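Local coordinates for methyltransferase domain-containing protein (Deinococcus radiodurans, PDB 3M33), which is of unknown function but has a fold like that of class I methyltransferases and may transfer methyl groups, at residues 23-28 with 206-211; 49-54 with 69-74; 123-128 with 148-153; 160-165 with 212-217. All coordinates share one frame; numbering follows the deposited sequence.

From the N terminus, residues 23-28 open contact 1, which closes only when the chain returns along strand 204-216. Inside that long loop lie contact 2, the parallel pairing of strands 51-55 and 72-77, which helix 61-66 connects, and contact 3, where the loop at 123-128 meets helix 149-156. Contacts 2 and 3 are in series. Contact 4 opens at 160-165, inside the same loop, but closes after it, at 212-217, and therefore crosses contact 1; both use strand 204-216, and His211 of contact 1 reaches Glu164 of contact 4. Val150 and Pro151 of contact 3 pack on contact 4, while contact 2 touches none of the others yet shares the sheet with contacts 1 and 4.

Contact 1: 23-28 with 206-211; sequences HPWARV and YREERH. With SO4 (sulfate ion), chain I; SO4 (sulfate ion), chain E.
His23 and Glu208 meet tip to tip, the imidazole and carboxylate planes 35° apart. A bend at chi2 (-78°) brings CD of Glu208 round to 3.3 Å from His23 ND1, which donates to the syn lone pair of Glu208 OE2 over 3.0 Å in a fairly straight bond (160°). The same OE2 is taken on its anti side by the Tyr206 hydroxyl, OH to OE2 being 2.6 Å. Tyr206 OH in turn accepts from Trp25 NE1 at 2.8 Å, close to the indole plane, so a directed chain of bonds runs from Trp25 through Tyr206 to Glu208. Trp25 CH2 also lies over one face of the His23 ring, near its rim. Phe185 of helix 176-186 packs on His23 and Trp25, where the loop between helix 9-18 and strand 28-29 fastens onto strand 204-216. The other carboxylate oxygen, OE1, is gripped end-on by Arg210: NH1 comes nearly along the C-O axis, NH2 from above the carboxylate plane, each 3.0 Å from Glu208 OE1. Arg210 NE has a second partner, a salt bridge to Glu35. An alanine at Glu208 would probably leave His23 ND1 and the Tyr206 hydroxyl without their acceptor and deprive Arg210 NH2 of its salt-bridge partner. Arg27 adds a long salt bridge, its NE 4.0 Å from Glu208 OE2, but bonds more directly to a sulfate probably from the crystallisation liquor, NE to O2 2.9 Å; Arg210 NH2 binds that oxygen weakly. Two arginines flank a buried carboxylate and an anion beside it, and their positive charge would be expected to draw both.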
# COMPACT_ATOMS: atom_id res chain seq x y z
N HIS A 23 9.28 -3.86 -0.34
CA HIS A 23 10.17 -5.00 -0.20
C HIS A 23 11.56 -4.47 0.18
O HIS A 23 12.04 -3.54 -0.44
CB HIS A 23 10.20 -5.80 -1.50
CG HIS A 23 8.91 -6.47 -1.84
ND1 HIS A 23 8.57 -6.86 -3.12
CD2 HIS A 23 7.87 -6.86 -1.05
CE1 HIS A 23 7.39 -7.46 -3.11
NE2 HIS A 23 6.94 -7.46 -1.86
N PRO A 24 12.19 -5.06 1.21
CA PRO A 24 13.43 -4.58 1.87
C PRO A 24 14.73 -4.89 1.12
O PRO A 24 15.76 -4.30 1.43
CB PRO A 24 13.46 -5.36 3.20
CG PRO A 24 12.15 -6.04 3.32
CD PRO A 24 11.57 -6.18 1.94
N TRP A 25 14.68 -5.82 0.18
CA TRP A 25 15.88 -6.24 -0.53
C TRP A 25 16.14 -5.38 -1.77
O TRP A 25 15.23 -4.75 -2.29
CB TRP A 25 15.76 -7.72 -0.90
CG TRP A 25 14.62 -8.05 -1.85
CD1 TRP A 25 14.69 -8.11 -3.20
CD2 TRP A 25 13.26 -8.39 -1.50
NE1 TRP A 25 13.46 -8.46 -3.73
CE2 TRP A 25 12.57 -8.63 -2.71
CE3 TRP A 25 12.57 -8.51 -0.29
CZ2 TRP A 25 11.21 -8.99 -2.74
CZ3 TRP A 25 11.22 -8.86 -0.32
CH2 TRP A 25 10.56 -9.09 -1.53
N ALA A 26 17.39 -5.34 -2.21
CA ALA A 26 17.74 -4.69 -3.46
C ALA A 26 17.19 -5.51 -4.63
O ALA A 26 17.25 -6.74 -4.60
CB ALA A 26 19.24 -4.55 -3.58
N ARG A 27 16.64 -4.82 -5.63
CA ARG A 27 16.05 -5.49 -6.79
C ARG A 27 16.07 -4.57 -7.99
O ARG A 27 15.95 -3.35 -7.84
CB ARG A 27 14.61 -5.89 -6.49
CG ARG A 27 13.71 -4.69 -6.15
CD ARG A 27 12.94 -4.90 -4.86
NE ARG A 27 12.05 -3.78 -4.58
CZ ARG A 27 12.35 -2.73 -3.82
NH1 ARG A 27 13.54 -2.67 -3.20
NH2 ARG A 27 11.47 -1.76 -3.64
N VAL A 28 16.24 -5.14 -9.18
CA VAL A 28 16.14 -4.40 -10.44
C VAL A 28 14.96 -4.97 -11.26
O VAL A 28 14.88 -6.17 -11.50
CB VAL A 28 17.42 -4.54 -11.29
CG1 VAL A 28 17.23 -3.86 -12.66
CG2 VAL A 28 18.63 -3.98 -10.57
N TYR A 206 12.89 -13.48 -10.16
CA TYR A 206 11.63 -13.77 -9.47
C TYR A 206 10.60 -12.77 -10.02
O TYR A 206 10.95 -11.90 -10.83
CB TYR A 206 11.80 -13.62 -7.94
CG TYR A 206 11.94 -12.19 -7.49
CD1 TYR A 206 10.84 -11.49 -6.99
CD2 TYR A 206 13.16 -11.52 -7.57
CE1 TYR A 206 10.95 -10.17 -6.57
CE2 TYR A 206 13.28 -10.18 -7.16
CZ TYR A 206 12.16 -9.52 -6.67
OH TYR A 206 12.25 -8.20 -6.27
N ARG A 207 9.35 -12.90 -9.61
CA ARG A 207 8.31 -12.00 -10.11
C ARG A 207 7.89 -11.02 -9.03
O ARG A 207 7.62 -11.41 -7.91
CB ARG A 207 7.10 -12.79 -10.59
CG ARG A 207 7.43 -13.84 -11.62
CD ARG A 207 7.81 -13.20 -12.95
NE ARG A 207 6.66 -13.12 -13.83
CZ ARG A 207 6.59 -13.68 -15.03
NH1 ARG A 207 5.48 -13.57 -15.75
NH2 ARG A 207 7.64 -14.35 -15.50
N GLU A 208 7.86 -9.74 -9.35
CA GLU A 208 7.20 -8.79 -8.47
C GLU A 208 5.74 -8.78 -8.91
O GLU A 208 5.44 -8.49 -10.06
CB GLU A 208 7.82 -7.39 -8.64
CG GLU A 208 9.16 -7.20 -7.93
CD GLU A 208 8.99 -6.97 -6.43
OE1 GLU A 208 7.84 -6.73 -5.98
OE2 GLU A 208 10.01 -7.02 -5.70
N GLU A 209 4.83 -9.08 -8.00
CA GLU A 209 3.43 -9.19 -8.39
C GLU A 209 2.52 -8.30 -7.55
O GLU A 209 2.77 -8.08 -6.38
CB GLU A 209 2.99 -10.67 -8.34
CG GLU A 209 3.98 -11.57 -9.03
CD GLU A 209 3.46 -12.98 -9.29
OE1 GLU A 209 2.94 -13.62 -8.36
OE2 GLU A 209 3.57 -13.44 -10.44
N ARG A 210 1.45 -7.79 -8.16
CA ARG A 210 0.54 -6.90 -7.46
C ARG A 210 -0.91 -7.22 -7.82
O ARG A 210 -1.19 -7.70 -8.91
CB ARG A 210 0.83 -5.44 -7.80
CG ARG A 210 2.26 -5.00 -7.53
CD ARG A 210 2.54 -4.74 -6.03
NE ARG A 210 3.88 -4.16 -5.87
CZ ARG A 210 4.99 -4.88 -5.85
NH1 ARG A 210 4.92 -6.20 -5.96
NH2 ARG A 210 6.18 -4.29 -5.73
N HIS A 211 -1.82 -6.94 -6.89
CA HIS A 211 -3.25 -7.14 -7.11
C HIS A 211 -3.94 -5.80 -6.92
O HIS A 211 -4.05 -5.32 -5.79
CB HIS A 211 -3.78 -8.13 -6.07
CG HIS A 211 -5.22 -8.48 -6.23
ND1 HIS A 211 -5.93 -9.16 -5.25
CD2 HIS A 211 -6.09 -8.27 -7.25
CE1 HIS A 211 -7.17 -9.35 -5.67
NE2 HIS A 211 -7.30 -8.81 -6.87
S SO4 I . 9.43 -3.02 -6.65
O1 SO4 I . 8.92 -1.65 -6.52
O2 SO4 I . 9.31 -3.75 -5.39
O3 SO4 I . 8.67 -3.71 -7.68
O4 SO4 I . 10.84 -2.98 -7.02
S SO4 E . 10.86 -16.71 -12.79
O1 SO4 E . 9.68 -16.00 -13.27
O2 SO4 E . 12.03 -15.84 -12.89
O3 SO4 E . 10.67 -17.11 -11.39
O4 SO4 E . 11.09 -17.90 -13.61

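Contact 2: 49-54 with 69-74; sequences QTRVLE and QAARWA. With SO4 (sulfate ion), chain J.
Val52 lays its CG1 methyl over one face of the Trp73 indole, a CH-pi contact 3.7 Å from CG1 to the centroid of the six-membered ring. That methyl stands anti to the backbone N (chi1 -176°), while CG2, the other branch, rests 3.7 Å from Ala70 CB. On the opposite face of the sheet Leu53 CD1 approaches Ala74 CB at 4.0 Å. Between the two faces runs a regular parallel pairing: Val52 N bonds to Arg72 O, Ala74 N to Val52 O, and Glu54 N to Ala74 O. Thr50 O takes Ala71 N just before the strands begin. Farther out the indole edge turns polar, with Trp73 NE1 donating to Glu54 OE1 at 2.9 Å; the oxygen lies in the ring plane, but the carboxylate is turned 73° from it. At the other end Arg72 CD lies over one face of the Arg51 guanidinium, toward its rim, 3.9 Å from Arg51 NH2, and Arg72 is anchored by a salt bridge to Asp94. Strand 51-55, helix 61-66 and strand 72-77 form a beta-alpha-beta crossover, consistent with the Rossmann-like core of class I methyltransferases; Ala63 and Phe66 of the helix pack on Trp73, and strand 112-118 flanks strand 51-55.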
# COMPACT_ATOMS: atom_id res chain seq x y z
N GLN A 49 -12.65 18.50 -5.27
CA GLN A 49 -13.78 18.27 -4.37
C GLN A 49 -13.65 16.95 -3.58
O GLN A 49 -14.46 16.69 -2.71
CB GLN A 49 -15.10 18.26 -5.16
CG GLN A 49 -15.49 19.63 -5.79
CD GLN A 49 -14.63 20.03 -7.01
OE1 GLN A 49 -14.25 19.19 -7.83
NE2 GLN A 49 -14.36 21.33 -7.13
N THR A 50 -12.67 16.12 -3.90
CA THR A 50 -12.59 14.78 -3.29
C THR A 50 -12.07 14.77 -1.85
O THR A 50 -11.00 15.32 -1.58
CB THR A 50 -11.66 13.86 -4.10
OG1 THR A 50 -12.10 13.83 -5.47
CG2 THR A 50 -11.66 12.46 -3.52
N ARG A 51 -12.82 14.15 -0.95
CA ARG A 51 -12.37 13.89 0.42
C ARG A 51 -11.76 12.49 0.50
O ARG A 51 -12.45 11.49 0.28
CB ARG A 51 -13.53 13.98 1.41
CG ARG A 51 -14.58 15.03 1.08
CD ARG A 51 -14.22 16.38 1.62
NE ARG A 51 -14.45 16.51 3.05
CZ ARG A 51 -14.23 17.62 3.75
NH1 ARG A 51 -13.77 18.71 3.13
NH2 ARG A 51 -14.46 17.66 5.05
N VAL A 52 -10.49 12.43 0.85
CA VAL A 52 -9.76 11.17 0.83
C VAL A 52 -9.44 10.68 2.23
O VAL A 52 -9.10 11.46 3.12
CB VAL A 52 -8.45 11.31 0.04
CG1 VAL A 52 -7.74 9.95 -0.06
CG2 VAL A 52 -8.74 11.86 -1.35
N LEU A 53 -9.58 9.37 2.43
CA LEU A 53 -9.05 8.70 3.60
C LEU A 53 -8.02 7.66 3.16
O LEU A 53 -8.33 6.77 2.36
CB LEU A 53 -10.16 8.01 4.39
CG LEU A 53 -9.64 7.24 5.61
CD1 LEU A 53 -9.17 8.22 6.69
CD2 LEU A 53 -10.74 6.36 6.16
N GLU A 54 -6.80 7.79 3.66
CA GLU A 54 -5.74 6.84 3.34
C GLU A 54 -5.42 5.98 4.54
O GLU A 54 -5.02 6.48 5.59
CB GLU A 54 -4.47 7.56 2.89
CG GLU A 54 -3.40 6.60 2.40
CD GLU A 54 -1.99 7.19 2.38
OE1 GLU A 54 -1.82 8.40 2.66
OE2 GLU A 54 -1.05 6.42 2.10
N GLN A 69 -3.97 17.33 -4.50
CA GLN A 69 -4.89 17.28 -5.63
C GLN A 69 -6.31 17.09 -5.14
O GLN A 69 -7.27 17.29 -5.88
CB GLN A 69 -4.50 16.16 -6.61
CG GLN A 69 -3.65 16.64 -7.77
CD GLN A 69 -3.17 15.50 -8.67
OE1 GLN A 69 -3.18 15.63 -9.90
NE2 GLN A 69 -2.73 14.40 -8.06
N ALA A 70 -6.45 16.74 -3.86
CA ALA A 70 -7.76 16.50 -3.25
C ALA A 70 -8.25 17.69 -2.41
O ALA A 70 -7.47 18.57 -2.07
CB ALA A 70 -7.71 15.23 -2.37
N ALA A 71 -9.53 17.71 -2.07
CA ALA A 71 -10.08 18.73 -1.19
C ALA A 71 -9.52 18.54 0.21
O ALA A 71 -9.22 19.51 0.91
CB ALA A 71 -11.61 18.64 -1.14
N ARG A 72 -9.42 17.28 0.63
CA ARG A 72 -8.89 16.93 1.94
C ARG A 72 -8.26 15.54 1.84
O ARG A 72 -8.83 14.65 1.22
CB ARG A 72 -10.00 16.94 2.99
CG ARG A 72 -9.54 16.58 4.41
CD ARG A 72 -10.63 16.79 5.44
NE ARG A 72 -10.16 16.47 6.79
CZ ARG A 72 -10.51 15.38 7.46
NH1 ARG A 72 -11.35 14.51 6.91
NH2 ARG A 72 -10.02 15.15 8.68
N TRP A 73 -7.08 15.36 2.43
CA TRP A 73 -6.46 14.04 2.50
C TRP A 73 -6.29 13.68 3.96
O TRP A 73 -5.36 14.14 4.62
CB TRP A 73 -5.08 14.06 1.82
CG TRP A 73 -4.44 12.72 1.61
CD1 TRP A 73 -3.71 11.99 2.53
CD2 TRP A 73 -4.42 11.95 0.40
NE1 TRP A 73 -3.26 10.83 1.96
CE2 TRP A 73 -3.68 10.78 0.65
CE3 TRP A 73 -4.95 12.15 -0.88
CZ2 TRP A 73 -3.48 9.80 -0.32
CZ3 TRP A 73 -4.75 11.17 -1.85
CH2 TRP A 73 -4.03 10.01 -1.56
N ALA A 74 -7.21 12.88 4.48
CA ALA A 74 -7.07 12.37 5.84
C ALA A 74 -6.29 11.06 5.76
O ALA A 74 -6.44 10.31 4.81
CB ALA A 74 -8.44 12.17 6.49
S SO4 J . -16.31 13.44 -1.92
O1 SO4 J . -16.10 13.11 -3.34
O2 SO4 J . -16.79 14.82 -1.79
O3 SO4 J . -17.32 12.54 -1.35
O4 SO4 J . -15.05 13.32 -1.22

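Contact 3: 123-128 with 148-153; sequences SVILRL and PEVPER. With SO4 (sulfate ion), chain G.
Ile125 and Arg153 bring the two backbones closest, their CA atoms 6.2 Å apart. Residues 123-126 have helical backbone angles and turn through bonds three residues apart, such as Leu126 N to Ser123 O, whereas 149-153 belong to a helix in which Arg153 N bonds to Glu149 O. Ile125 points at this helix, its CG2 methyl 3.6 Å from Arg153 CB and its CD1 4.0 Å from Val150 CG1. Leu126 crosses the Arg153 side chain at about a right angle, with its CD2 4.1 Å from Arg153 CG. Arg153 CG is anti to the carbonyl carbon (chi1 -79°), beside Leu126; from there the extended chain carries NH1 to 3.4 Å from Ser123 N. Both are donors and do not bond to each other. Ser123 N instead donates to a sulfate, N to O3 2.9 Å, and Ser123 OG donates to the same O3 over 2.5 Å; Thr122 N also holds this ion. Arg153 NH1 stays 3.9 Å from sulfate O1. An alanine at Arg153, lacking the chain beyond CB, would probably leave Leu126 without its contacts to CG and NE and the anion without a positive charge nearby. The contact packs the loop after strand 112-118 against helix 149-156, with Phe138 of strand 136-142 and Leu154 on Ile125. Its apolar base adjoins a donor-rich rim, where the sulfate, probably from the crystallisation liquor, is likely to ease the crowding of N-H groups.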
# COMPACT_ATOMS: atom_id res chain seq x y z
N SER A 123 -8.54 -4.45 6.55
CA SER A 123 -9.68 -4.50 7.48
C SER A 123 -10.52 -3.25 7.35
O SER A 123 -11.69 -3.25 7.72
CB SER A 123 -9.22 -4.68 8.93
OG SER A 123 -8.58 -3.51 9.39
N VAL A 124 -9.93 -2.18 6.81
CA VAL A 124 -10.67 -0.93 6.66
C VAL A 124 -11.90 -1.15 5.77
O VAL A 124 -12.87 -0.42 5.85
CB VAL A 124 -9.81 0.20 6.09
CG1 VAL A 124 -9.32 -0.14 4.68
CG2 VAL A 124 -10.60 1.48 6.05
N ILE A 125 -11.85 -2.19 4.93
CA ILE A 125 -12.96 -2.50 4.02
C ILE A 125 -14.23 -2.73 4.83
O ILE A 125 -15.31 -2.30 4.45
CB ILE A 125 -12.64 -3.75 3.16
CG1 ILE A 125 -11.55 -3.42 2.13
CG2 ILE A 125 -13.89 -4.25 2.43
CD1 ILE A 125 -10.99 -4.63 1.40
N LEU A 126 -14.09 -3.38 5.98
CA LEU A 126 -15.24 -3.71 6.79
C LEU A 126 -15.82 -2.48 7.50
O LEU A 126 -16.93 -2.52 8.00
CB LEU A 126 -14.88 -4.82 7.78
CG LEU A 126 -14.52 -6.13 7.09
CD1 LEU A 126 -14.02 -7.18 8.09
CD2 LEU A 126 -15.72 -6.65 6.31
N ARG A 127 -15.08 -1.37 7.50
CA ARG A 127 -15.60 -0.12 8.05
C ARG A 127 -16.17 0.82 6.97
O ARG A 127 -16.60 1.94 7.27
CB ARG A 127 -14.52 0.62 8.85
CG ARG A 127 -13.72 -0.27 9.80
CD ARG A 127 -14.64 -0.92 10.83
NE ARG A 127 -15.25 0.08 11.70
CZ ARG A 127 -14.67 0.55 12.80
NH1 ARG A 127 -13.47 0.10 13.16
NH2 ARG A 127 -15.28 1.46 13.55
N LEU A 128 -16.17 0.37 5.71
CA LEU A 128 -16.66 1.22 4.61
C LEU A 128 -18.07 1.79 4.82
O LEU A 128 -18.33 2.95 4.51
CB LEU A 128 -16.52 0.53 3.24
CG LEU A 128 -15.08 0.46 2.71
CD1 LEU A 128 -14.98 -0.38 1.45
CD2 LEU A 128 -14.56 1.85 2.49
N PRO A 148 -6.86 -12.59 -1.57
CA PRO A 148 -8.24 -13.09 -1.52
C PRO A 148 -9.16 -12.31 -0.58
O PRO A 148 -10.34 -12.14 -0.91
CB PRO A 148 -8.09 -14.53 -1.00
CG PRO A 148 -6.71 -14.92 -1.30
CD PRO A 148 -5.87 -13.66 -1.35
N GLU A 149 -8.65 -11.86 0.57
CA GLU A 149 -9.48 -11.19 1.56
C GLU A 149 -10.14 -9.92 1.05
O GLU A 149 -11.18 -9.51 1.57
CB GLU A 149 -8.68 -10.82 2.81
CG GLU A 149 -7.67 -11.85 3.20
CD GLU A 149 -6.32 -11.51 2.64
OE1 GLU A 149 -5.75 -10.48 3.10
OE2 GLU A 149 -5.84 -12.25 1.75
N VAL A 150 -9.53 -9.28 0.06
CA VAL A 150 -10.06 -7.98 -0.39
C VAL A 150 -11.41 -8.16 -1.08
O VAL A 150 -12.41 -7.57 -0.65
CB VAL A 150 -9.03 -7.21 -1.26
CG1 VAL A 150 -9.72 -6.11 -2.09
CG2 VAL A 150 -7.92 -6.64 -0.37
N PRO A 151 -11.47 -8.99 -2.12
CA PRO A 151 -12.77 -9.30 -2.74
C PRO A 151 -13.77 -9.89 -1.73
O PRO A 151 -14.94 -9.50 -1.77
CB PRO A 151 -12.41 -10.33 -3.82
CG PRO A 151 -10.99 -10.00 -4.17
CD PRO A 151 -10.35 -9.60 -2.86
N GLU A 152 -13.34 -10.81 -0.87
CA GLU A 152 -14.23 -11.38 0.16
C GLU A 152 -14.78 -10.30 1.07
O GLU A 152 -15.98 -10.25 1.36
CB GLU A 152 -13.49 -12.42 1.01
CG GLU A 152 -12.98 -13.65 0.25
CD GLU A 152 -11.99 -14.48 1.06
OE1 GLU A 152 -11.68 -14.09 2.22
OE2 GLU A 152 -11.50 -15.52 0.55
N ARG A 153 -13.91 -9.42 1.55
CA ARG A 153 -14.39 -8.38 2.47
C ARG A 153 -15.29 -7.38 1.78
O ARG A 153 -16.27 -6.92 2.36
CB ARG A 153 -13.23 -7.71 3.20
CG ARG A 153 -12.72 -8.57 4.33
CD ARG A 153 -11.34 -8.16 4.79
NE ARG A 153 -10.99 -8.92 5.98
CZ ARG A 153 -9.88 -8.72 6.69
NH1 ARG A 153 -9.01 -7.80 6.32
NH2 ARG A 153 -9.65 -9.46 7.77
S SO4 G . -5.67 -5.33 8.29
O1 SO4 G . -5.73 -5.87 6.93
O2 SO4 G . -4.28 -5.18 8.69
O3 SO4 G . -6.31 -4.03 8.36
O4 SO4 G . -6.34 -6.26 9.19

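Contact 4: 160-165 with 212-217; sequences DIVAED and LVLARQ
Val162 and Ala163 both face Leu214, the signature of a classic beta bulge in this antiparallel pair. Leu214 O accepts two N-H groups, from Val162 N at 2.8 Å and from Ala163 N at 3.2 Å, and Leu214 N returns an almost straight bond (177°) to Ala163 O. Side chains pack closely here. Val162 CG2, which stands between the backbone N and the carbonyl carbon because CG1 takes the place anti to that carbon (chi1 -56°), lies 3.7 Å from Leu214 CG, and Ala163 CB sits 4.0 Å from Leu214 CB. Farther along the same face, Asp165 CB and Leu212 CB approach to 3.8 Å, between paired backbone bonds that run both ways between these two residues. Trp41 and Leu45 of helix 36-45 cover this side. The face bearing Ile161, Glu164, Val213 and Ala215 is joined more loosely across the strands: Ile161 CG1 and Val213 CG1 cross obliquely at 4.2 Å, and Val150 and Leu154 of helix 149-156 supply further apolar cover. At the far end the side chains part, Arg216 carrying its guanidinium away from strand 160-165, but the backbones stay firmly bonded, Asp160 N to Arg216 O at 2.7 Å with Arg216 N returning to Asp160 O, while the Asp160 carboxylate turns to Leu218 N. Glu164 likewise spends its carboxylate outside the pair, on His211. Cohesion thus comes from main-chain bonds and apolar contacts, and the acidic side chains Asp160 and Glu164 fasten the strands to residues just beyond the paired segments.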
# COMPACT_ATOMS: atom_id res chain seq x y z
N ASP A 160 -19.17 -3.47 -4.93
CA ASP A 160 -18.86 -4.07 -6.23
C ASP A 160 -17.45 -3.73 -6.69
O ASP A 160 -17.00 -2.60 -6.56
CB ASP A 160 -19.82 -3.56 -7.29
CG ASP A 160 -21.26 -3.85 -6.96
OD1 ASP A 160 -21.62 -5.04 -6.92
OD2 ASP A 160 -22.02 -2.88 -6.74
N ILE A 161 -16.76 -4.71 -7.27
CA ILE A 161 -15.49 -4.44 -7.91
C ILE A 161 -15.75 -3.85 -9.29
O ILE A 161 -16.50 -4.42 -10.08
CB ILE A 161 -14.63 -5.71 -8.00
CG1 ILE A 161 -14.20 -6.14 -6.59
CG2 ILE A 161 -13.40 -5.47 -8.86
CD1 ILE A 161 -13.45 -7.45 -6.57
N VAL A 162 -15.18 -2.70 -9.58
CA VAL A 162 -15.36 -2.12 -10.91
C VAL A 162 -14.10 -2.27 -11.78
O VAL A 162 -14.18 -2.21 -12.99
CB VAL A 162 -15.86 -0.65 -10.86
CG1 VAL A 162 -17.16 -0.55 -10.06
CG2 VAL A 162 -14.83 0.26 -10.29
N ALA A 163 -12.95 -2.50 -11.16
CA ALA A 163 -11.73 -2.74 -11.92
C ALA A 163 -10.77 -3.59 -11.11
O ALA A 163 -10.62 -3.39 -9.90
CB ALA A 163 -11.05 -1.45 -12.31
N GLU A 164 -10.09 -4.51 -11.78
CA GLU A 164 -9.20 -5.41 -11.09
C GLU A 164 -8.07 -5.83 -12.01
O GLU A 164 -8.30 -6.18 -13.16
CB GLU A 164 -10.00 -6.62 -10.60
CG GLU A 164 -9.19 -7.62 -9.82
CD GLU A 164 -10.07 -8.67 -9.14
OE1 GLU A 164 -11.18 -8.94 -9.63
OE2 GLU A 164 -9.64 -9.22 -8.11
N ASP A 165 -6.84 -5.79 -11.50
CA ASP A 165 -5.64 -6.11 -12.27
C ASP A 165 -4.78 -7.09 -11.49
O ASP A 165 -4.51 -6.85 -10.32
CB ASP A 165 -4.78 -4.87 -12.40
CG ASP A 165 -4.85 -4.25 -13.74
OD1 ASP A 165 -3.76 -3.98 -14.30
OD2 ASP A 165 -5.99 -4.02 -14.21
N LEU A 212 -4.42 -5.19 -8.00
CA LEU A 212 -5.09 -3.89 -7.90
C LEU A 212 -6.59 -4.08 -7.88
O LEU A 212 -7.13 -4.85 -8.67
CB LEU A 212 -4.75 -3.00 -9.10
CG LEU A 212 -3.40 -2.32 -9.25
CD1 LEU A 212 -2.28 -3.34 -9.36
CD2 LEU A 212 -3.42 -1.43 -10.50
N VAL A 213 -7.27 -3.34 -7.00
CA VAL A 213 -8.71 -3.45 -6.89
C VAL A 213 -9.32 -2.06 -6.73
O VAL A 213 -8.93 -1.30 -5.85
CB VAL A 213 -9.13 -4.33 -5.66
CG1 VAL A 213 -10.63 -4.32 -5.46
CG2 VAL A 213 -8.65 -5.76 -5.84
N LEU A 214 -10.26 -1.73 -7.61
CA LEU A 214 -11.07 -0.53 -7.44
C LEU A 214 -12.50 -1.01 -7.25
O LEU A 214 -13.00 -1.81 -8.05
CB LEU A 214 -10.96 0.35 -8.69
CG LEU A 214 -11.80 1.63 -8.72
CD1 LEU A 214 -11.32 2.56 -7.61
CD2 LEU A 214 -11.68 2.33 -10.06
N ALA A 215 -13.15 -0.55 -6.19
CA ALA A 215 -14.49 -1.00 -5.87
C ALA A 215 -15.39 0.18 -5.55
O ALA A 215 -14.91 1.28 -5.24
CB ALA A 215 -14.44 -1.97 -4.69
N ARG A 216 -16.70 -0.04 -5.60
CA ARG A 216 -17.64 0.99 -5.22
C ARG A 216 -18.99 0.32 -4.95
O ARG A 216 -19.24 -0.80 -5.43
CB ARG A 216 -17.73 2.05 -6.31
CG ARG A 216 -19.12 2.37 -6.80
CD ARG A 216 -19.08 3.02 -8.19
NE ARG A 216 -18.89 4.46 -8.12
CZ ARG A 216 -18.82 5.24 -9.19
NH1 ARG A 216 -18.91 4.71 -10.41
NH2 ARG A 216 -18.65 6.55 -9.05
N GLN A 217 -19.84 0.95 -4.16
CA GLN A 217 -21.16 0.38 -3.96
C GLN A 217 -22.11 0.93 -5.00
O GLN A 217 -22.50 2.10 -4.94
CB GLN A 217 -21.69 0.63 -2.56
CG GLN A 217 -22.95 -0.16 -2.29
CD GLN A 217 -23.38 -0.11 -0.85
OE1 GLN A 217 -23.56 0.97 -0.28
NE2 GLN A 217 -23.53 -1.28 -0.24